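Local coordinates for CPI (PDB 4IT7), which probably inhibits cysteine proteases, as a roundworm member of the cystatin family, at residues L62-T67 / T86-T91; L37-I42 / C69-T74. One frame throughout, in Å; residues are numbered along the deposited sequence.

Interaction 1 of 2, residues L62-T67 / T86-T91; sequences LLIAPT and TKQICT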
loop_
_atom_site.group_PDB
_atom_site.type_symbol
_atom_site.label_atom_id
_atom_site.label_comp_id
_atom_site.label_asym_id
_atom_site.label_seq_id
_atom_site.Cartn_x
_atom_site.Cartn_y
_atom_site.Cartn_z
ATOM N N LEU A 62 4.035 -1.752 -3.981
ATOM C CA LEU A 62 2.710 -1.974 -4.492
ATOM C C LEU A 62 2.650 -1.436 -5.898
ATOM O O LEU A 62 3.106 -0.313 -6.174
ATOM C CB LEU A 62 1.670 -1.237 -3.606
ATOM C CG LEU A 62 1.689 -1.620 -2.102
ATOM C CD1 LEU A 62 0.711 -0.773 -1.291
ATOM C CD2 LEU A 62 1.351 -3.079 -1.899
ATOM N N LEU A 63 2.073 -2.230 -6.788
ATOM C CA LEU A 63 1.769 -1.757 -8.125
ATOM C C LEU A 63 0.310 -1.322 -8.096
ATOM O O LEU A 63 -0.587 -2.157 -7.818
ATOM C CB LEU A 63 1.951 -2.903 -9.148
ATOM C CG LEU A 63 1.524 -2.571 -10.575
ATOM C CD1 LEU A 63 2.331 -1.388 -11.096
ATOM C CD2 LEU A 63 1.652 -3.828 -11.471
ATOM N N ILE A 64 0.046 -0.041 -8.388
ATOM C CA ILE A 64 -1.312 0.475 -8.252
ATOM C C ILE A 64 -1.796 1.087 -9.568
ATOM O O ILE A 64 -0.974 1.593 -10.355
ATOM C CB ILE A 64 -1.463 1.485 -7.053
ATOM C CG1 ILE A 64 -0.827 2.840 -7.386
ATOM C CG2 ILE A 64 -0.850 0.900 -5.747
ATOM C CD1 ILE A 64 -1.319 3.974 -6.509
ATOM N N ALA A 65 -3.121 1.065 -9.773
ATOM C CA ALA A 65 -3.732 1.661 -10.971
ATOM C C ALA A 65 -4.891 2.571 -10.629
ATOM O O ALA A 65 -5.584 2.300 -9.670
ATOM C CB ALA A 65 -4.201 0.573 -11.953
ATOM N N PRO A 66 -5.168 3.606 -11.481
ATOM C CA PRO A 66 -6.362 4.436 -11.242
ATOM C C PRO A 66 -7.610 3.642 -11.476
ATOM O O PRO A 66 -7.564 2.652 -12.191
ATOM C CB PRO A 66 -6.219 5.580 -12.240
ATOM C CG PRO A 66 -5.346 5.033 -13.325
ATOM C CD PRO A 66 -4.403 4.072 -12.658
ATOM N N THR A 67 -8.694 4.035 -10.828
ATOM C CA THR A 67 -10.023 3.431 -11.054
ATOM C C THR A 67 -10.891 4.569 -11.530
ATOM O O THR A 67 -10.398 5.701 -11.670
ATOM C CB THR A 67 -10.667 2.841 -9.762
ATOM O OG1 THR A 67 -11.006 3.901 -8.849
ATOM C CG2 THR A 67 -9.715 1.792 -9.070
ATOM N N THR A 86 -2.426 4.796 -16.189
ATOM C CA THR A 86 -1.056 4.974 -15.789
ATOM C C THR A 86 -0.825 4.438 -14.397
ATOM O O THR A 86 -1.116 5.061 -13.427
ATOM C CB THR A 86 -0.678 6.420 -15.713
ATOM O OG1 THR A 86 -1.424 7.140 -16.688
ATOM C CG2 THR A 86 0.798 6.551 -15.956
ATOM N N LYS A 87 -0.282 3.252 -14.342
ATOM C CA LYS A 87 0.073 2.556 -13.133
ATOM C C LYS A 87 1.239 3.247 -12.378
ATOM O O LYS A 87 2.085 3.928 -12.976
ATOM C CB LYS A 87 0.400 1.100 -13.486
ATOM C CG LYS A 87 -0.805 0.299 -13.965
ATOM C CD LYS A 87 -0.386 -0.753 -14.996
ATOM C CE LYS A 87 -1.457 -0.999 -16.058
ATOM N NZ LYS A 87 -1.807 0.268 -16.781
ATOM N N GLN A 88 1.249 3.105 -11.057
ATOM C CA GLN A 88 2.395 3.563 -10.280
ATOM C C GLN A 88 2.909 2.446 -9.419
ATOM O O GLN A 88 2.190 1.465 -9.172
ATOM C CB GLN A 88 1.996 4.717 -9.414
ATOM C CG GLN A 88 1.789 5.989 -10.194
ATOM C CD GLN A 88 1.328 7.081 -9.286
ATOM O OE1 GLN A 88 0.150 7.191 -9.017
ATOM N NE2 GLN A 88 2.258 7.882 -8.784
ATOM N N ILE A 89 4.170 2.588 -9.011
ATOM C CA ILE A 89 4.795 1.750 -7.987
ATOM C C ILE A 89 5.115 2.623 -6.779
ATOM O O ILE A 89 5.816 3.660 -6.871
ATOM C CB ILE A 89 6.076 1.065 -8.449
ATOM C CG1 ILE A 89 5.763 0.170 -9.645
ATOM C CG2 ILE A 89 6.643 0.206 -7.308
ATOM C CD1 ILE A 89 6.998 -0.252 -10.408
ATOM N N CYS A 90 4.550 2.210 -5.660
ATOM C CA CYS A 90 4.690 2.946 -4.426
ATOM C C CYS A 90 5.424 2.018 -3.483
ATOM O O CYS A 90 5.059 0.835 -3.385
ATOM C CB CYS A 90 3.320 3.314 -3.906
ATOM S SG CYS A 90 2.300 4.321 -5.039
ATOM N N THR A 91 6.510 2.549 -2.901
ATOM C CA THR A 91 7.211 1.985 -1.771
ATOM C C THR A 91 6.576 2.539 -0.468
ATOM O O THR A 91 6.406 3.759 -0.273
ATOM C CB THR A 91 8.701 2.319 -1.882
ATOM O OG1 THR A 91 9.169 1.826 -3.133
ATOM C CG2 THR A 91 9.515 1.672 -0.755
#

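Interaction 2 of 2, residues L37-I42 / C69-T74; sequences LFQQTI and CRKNET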
loop_
_atom_site.group_PDB
_atom_site.type_symbol
_atom_site.label_atom_id
_atom_site.label_comp_id
_atom_site.label_asym_id
_atom_site.label_seq_id
_atom_site.Cartn_x
_atom_site.Cartn_y
_atom_site.Cartn_z
ATOM N N LEU A 37 -7.957 12.962 -7.816
ATOM C CA LEU A 37 -9.386 12.946 -7.509
ATOM C C LEU A 37 -9.949 11.540 -7.512
ATOM O O LEU A 37 -11.024 11.285 -6.960
ATOM C CB LEU A 37 -10.160 13.779 -8.564
ATOM C CG LEU A 37 -10.547 15.251 -8.238
ATOM C CD1 LEU A 37 -11.534 15.317 -7.081
ATOM C CD2 LEU A 37 -9.341 16.144 -7.933
ATOM N N PHE A 38 -9.274 10.630 -8.208
ATOM C CA PHE A 38 -9.796 9.253 -8.406
ATOM C C PHE A 38 -9.033 8.272 -7.490
ATOM O O PHE A 38 -7.796 8.371 -7.354
ATOM C CB PHE A 38 -9.618 8.814 -9.875
ATOM C CG PHE A 38 -10.543 9.520 -10.836
ATOM C CD1 PHE A 38 -11.717 8.901 -11.265
ATOM C CD2 PHE A 38 -10.243 10.808 -11.320
ATOM C CE1 PHE A 38 -12.581 9.545 -12.144
ATOM C CE2 PHE A 38 -11.119 11.459 -12.195
ATOM C CZ PHE A 38 -12.287 10.818 -12.605
ATOM N N GLN A 39 -9.774 7.366 -6.862
ATOM C CA GLN A 39 -9.215 6.271 -6.091
ATOM C C GLN A 39 -8.281 5.446 -6.939
ATOM O O GLN A 39 -8.529 5.259 -8.146
ATOM C CB GLN A 39 -10.322 5.320 -5.665
ATOM C CG GLN A 39 -11.497 6.059 -5.086
ATOM C CD GLN A 39 -11.709 5.731 -3.638
ATOM O OE1 GLN A 39 -10.856 6.018 -2.760
ATOM N NE2 GLN A 39 -12.852 5.121 -3.363
ATOM N N GLN A 40 -7.236 4.939 -6.289
ATOM C CA GLN A 40 -6.299 4.006 -6.889
ATOM C C GLN A 40 -6.599 2.624 -6.302
ATOM O O GLN A 40 -7.200 2.502 -5.237
ATOM C CB GLN A 40 -4.847 4.410 -6.600
ATOM C CG GLN A 40 -4.439 5.838 -6.971
ATOM C CD GLN A 40 -4.772 6.159 -8.418
ATOM O OE1 GLN A 40 -4.109 5.683 -9.349
ATOM N NE2 GLN A 40 -5.827 6.961 -8.616
ATOM N N THR A 41 -6.190 1.573 -7.014
ATOM C CA THR A 41 -6.405 0.248 -6.532
ATOM C C THR A 41 -5.091 -0.484 -6.669
ATOM O O THR A 41 -4.194 -0.039 -7.418
ATOM C CB THR A 41 -7.550 -0.471 -7.263
ATOM O OG1 THR A 41 -7.828 -1.692 -6.582
ATOM C CG2 THR A 41 -7.200 -0.814 -8.712
ATOM N N ILE A 42 -4.948 -1.554 -5.900
ATOM C CA ILE A 42 -3.731 -2.352 -5.965
ATOM C C ILE A 42 -3.930 -3.306 -7.139
ATOM O O ILE A 42 -4.914 -4.024 -7.213
ATOM C CB ILE A 42 -3.449 -3.138 -4.663
ATOM C CG1 ILE A 42 -3.035 -2.226 -3.494
ATOM C CG2 ILE A 42 -2.311 -4.143 -4.841
ATOM C CD1 ILE A 42 -3.514 -2.847 -2.170
ATOM N N CYS A 69 -13.565 5.366 -9.672
ATOM C CA CYS A 69 -14.193 5.748 -8.451
ATOM C C CYS A 69 -13.625 7.078 -8.016
ATOM O O CYS A 69 -12.468 7.191 -7.739
ATOM C CB CYS A 69 -13.981 4.657 -7.412
ATOM S SG CYS A 69 -14.964 3.174 -7.675
ATOM N N ARG A 70 -14.465 8.093 -8.002
ATOM C CA ARG A 70 -14.033 9.400 -7.620
ATOM C C ARG A 70 -13.954 9.429 -6.139
ATOM O O ARG A 70 -14.752 8.839 -5.485
ATOM C CB ARG A 70 -14.959 10.474 -8.181
ATOM C CG ARG A 70 -14.453 11.881 -7.961
ATOM C CD ARG A 70 -15.167 12.992 -8.724
ATOM N NE ARG A 70 -16.594 13.081 -8.424
ATOM C CZ ARG A 70 -17.556 12.604 -9.206
ATOM N NH1 ARG A 70 -17.261 12.003 -10.340
ATOM N NH2 ARG A 70 -18.808 12.717 -8.848
ATOM N N LYS A 71 -12.947 10.101 -5.615
ATOM C CA LYS A 71 -12.788 10.306 -4.184
ATOM C C LYS A 71 -13.893 11.195 -3.618
ATOM O O LYS A 71 -14.154 11.188 -2.455
ATOM C CB LYS A 71 -11.410 10.899 -3.861
ATOM C CG LYS A 71 -10.287 9.886 -3.754
ATOM C CD LYS A 71 -8.997 10.475 -3.253
ATOM C CE LYS A 71 -7.816 9.835 -3.896
ATOM N NZ LYS A 71 -6.629 10.680 -3.820
ATOM N N ASN A 72 -14.526 11.975 -4.475
ATOM C CA ASN A 72 -15.584 12.870 -4.051
ATOM C C ASN A 72 -16.922 12.206 -4.005
ATOM O O ASN A 72 -17.919 12.841 -4.133
ATOM C CB ASN A 72 -15.628 14.101 -4.953
ATOM C CG ASN A 72 -14.583 15.104 -4.573
ATOM O OD1 ASN A 72 -14.098 15.076 -3.454
ATOM N ND2 ASN A 72 -14.217 15.961 -5.476
ATOM N N GLU A 73 -16.924 10.907 -3.824
ATOM C CA GLU A 73 -18.142 10.143 -3.902
ATOM C C GLU A 73 -18.267 9.073 -2.856
ATOM O O GLU A 73 -17.661 9.111 -1.821
ATOM C CB GLU A 73 -18.236 9.462 -5.238
ATOM C CG GLU A 73 -19.066 10.212 -6.238
ATOM C CD GLU A 73 -19.231 9.457 -7.537
ATOM O OE1 GLU A 73 -18.667 9.880 -8.535
ATOM O OE2 GLU A 73 -19.940 8.454 -7.560
ATOM N N THR A 74 -19.113 8.127 -3.172
ATOM C CA THR A 74 -19.297 6.937 -2.403
ATOM C C THR A 74 -19.772 5.851 -3.340
ATOM O O THR A 74 -20.955 5.653 -3.526
ATOM C CB THR A 74 -20.316 7.127 -1.308
ATOM O OG1 THR A 74 -19.739 7.927 -0.294
ATOM C CG2 THR A 74 -20.711 5.802 -0.745
#

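Interaction 1 of 2, residues L62-T67 / T86-T91
Ile64 and Gln88 exchange two backbone hydrogen bonds, Ile64 N to Gln88 O at 2.7 Å and Gln88 N to Ile64 O at 2.8 Å, and two residues along Leu62 and Cys90 do the same. This antiparallel ladder joins strands 56-70 and 88-97 in the sheet that, in the cystatin fold, wraps around helix 17-33. The bond from Ile64 is nearly straight, 173° at the hydrogen. Between the two hydrogen-bonded pairs lies the non-hydrogen-bonded pair Leu63–Ile89, where CA-H groups fill in: Ile89 CA sits 3.2 Å from Leu62 O. The side chains of Leu62, Ile64, Gln88 and Cys90 lie on one face of the sheet; there Leu62 packs on Ala23 and Ala26 of the helix, and Ile64 and Cys90 on Ile30. The other face carries Leu63, whose CG stands anti to its backbone N (chi1 174°), and its methyl CD1 reaches Ile89 CG1 at 4.0 Å. The same methyl meets Lys87 CB, while the amine of Lys87 turns back to Gly85 O. Ile64 CG1 lies between backbone N and carbonyl carbon (chi1 74°), and from it CD1 touches Cys90 SG at 3.9 Å, the sulfur that is disulfide-bonded to Cys110.

Interaction 2 of 2, residues L37-I42 / C69-T74
Leu37 O accepts the backbone N-H of Lys71 at 2.6 Å, a short and nearly straight bond (168° at the hydrogen). Lys71 CB and CG also lie close to this oxygen, CB tightly so at 3.1 Å from Leu37 O. The second backbone bond across the contact runs from Gln39 N to Cys69 O at 2.8 Å. Between these two bonds stands the non-hydrogen-bonded pair Phe38–Arg70, with Phe38 CA close to Cys69 O and the two side chains diverging. Gln39 lays its aliphatic part against Cys69: CG sits beside the backbone N of its own residue (chi1 -47°) and packs on Cys69 CB, with 3.7 Å between Gln39 CG and Cys69 CB. The Gln39 chain then bends, and its OE1 comes near Lys71 CG. Lys71 stretches past Phe38 O with its CE, and its NZ bonds to Asp36 O and Asn31 O, linking the turn to the end of helix 17-33 and the loop after it. On the Phe38 carbonyl, Gln40 NE2 donates at 2.7 Å from well above the carbonyl plane, while the oxygen lies in the Gln40 amide plane. Arg70 NH2 and Glu73 OE1 form a salt bridge of 2.9 Å by charge alone, spanning the type I turn 70-73. Cys69 is disulfide-bonded to Cys79. The whole is the open end of the antiparallel beta hairpin of strands 38-51 and 56-70, away from the loop that joins them, where strand pairing passes into a type I turn.

How the interactions relate
The centres of interactions 1 and 2 lie about 13 Å apart, and strand 56-70 serves both. It pairs with strand 88-97 in interaction 1 and with strand 38-51 in interaction 2, so the two contacts join three consecutive strands of the antiparallel cystatin sheet. Along the chain the segments alternate: 37-42, 62-67, 69-74, 86-91. The contacts also meet directly, through probable hydrogen bonds Ala65 N to Thr41 O (2.8 Å) and Thr67 OG1 to Gln39 O (2.9 Å). One face of interaction 1 lies against helix 17-33, whereas interaction 2 lies at the surface. Each holds one cysteine of a different disulfide: Cys69 closes a loop to Cys79, whereas Cys90 links strand 88-97 to Cys110 of strand 102-112.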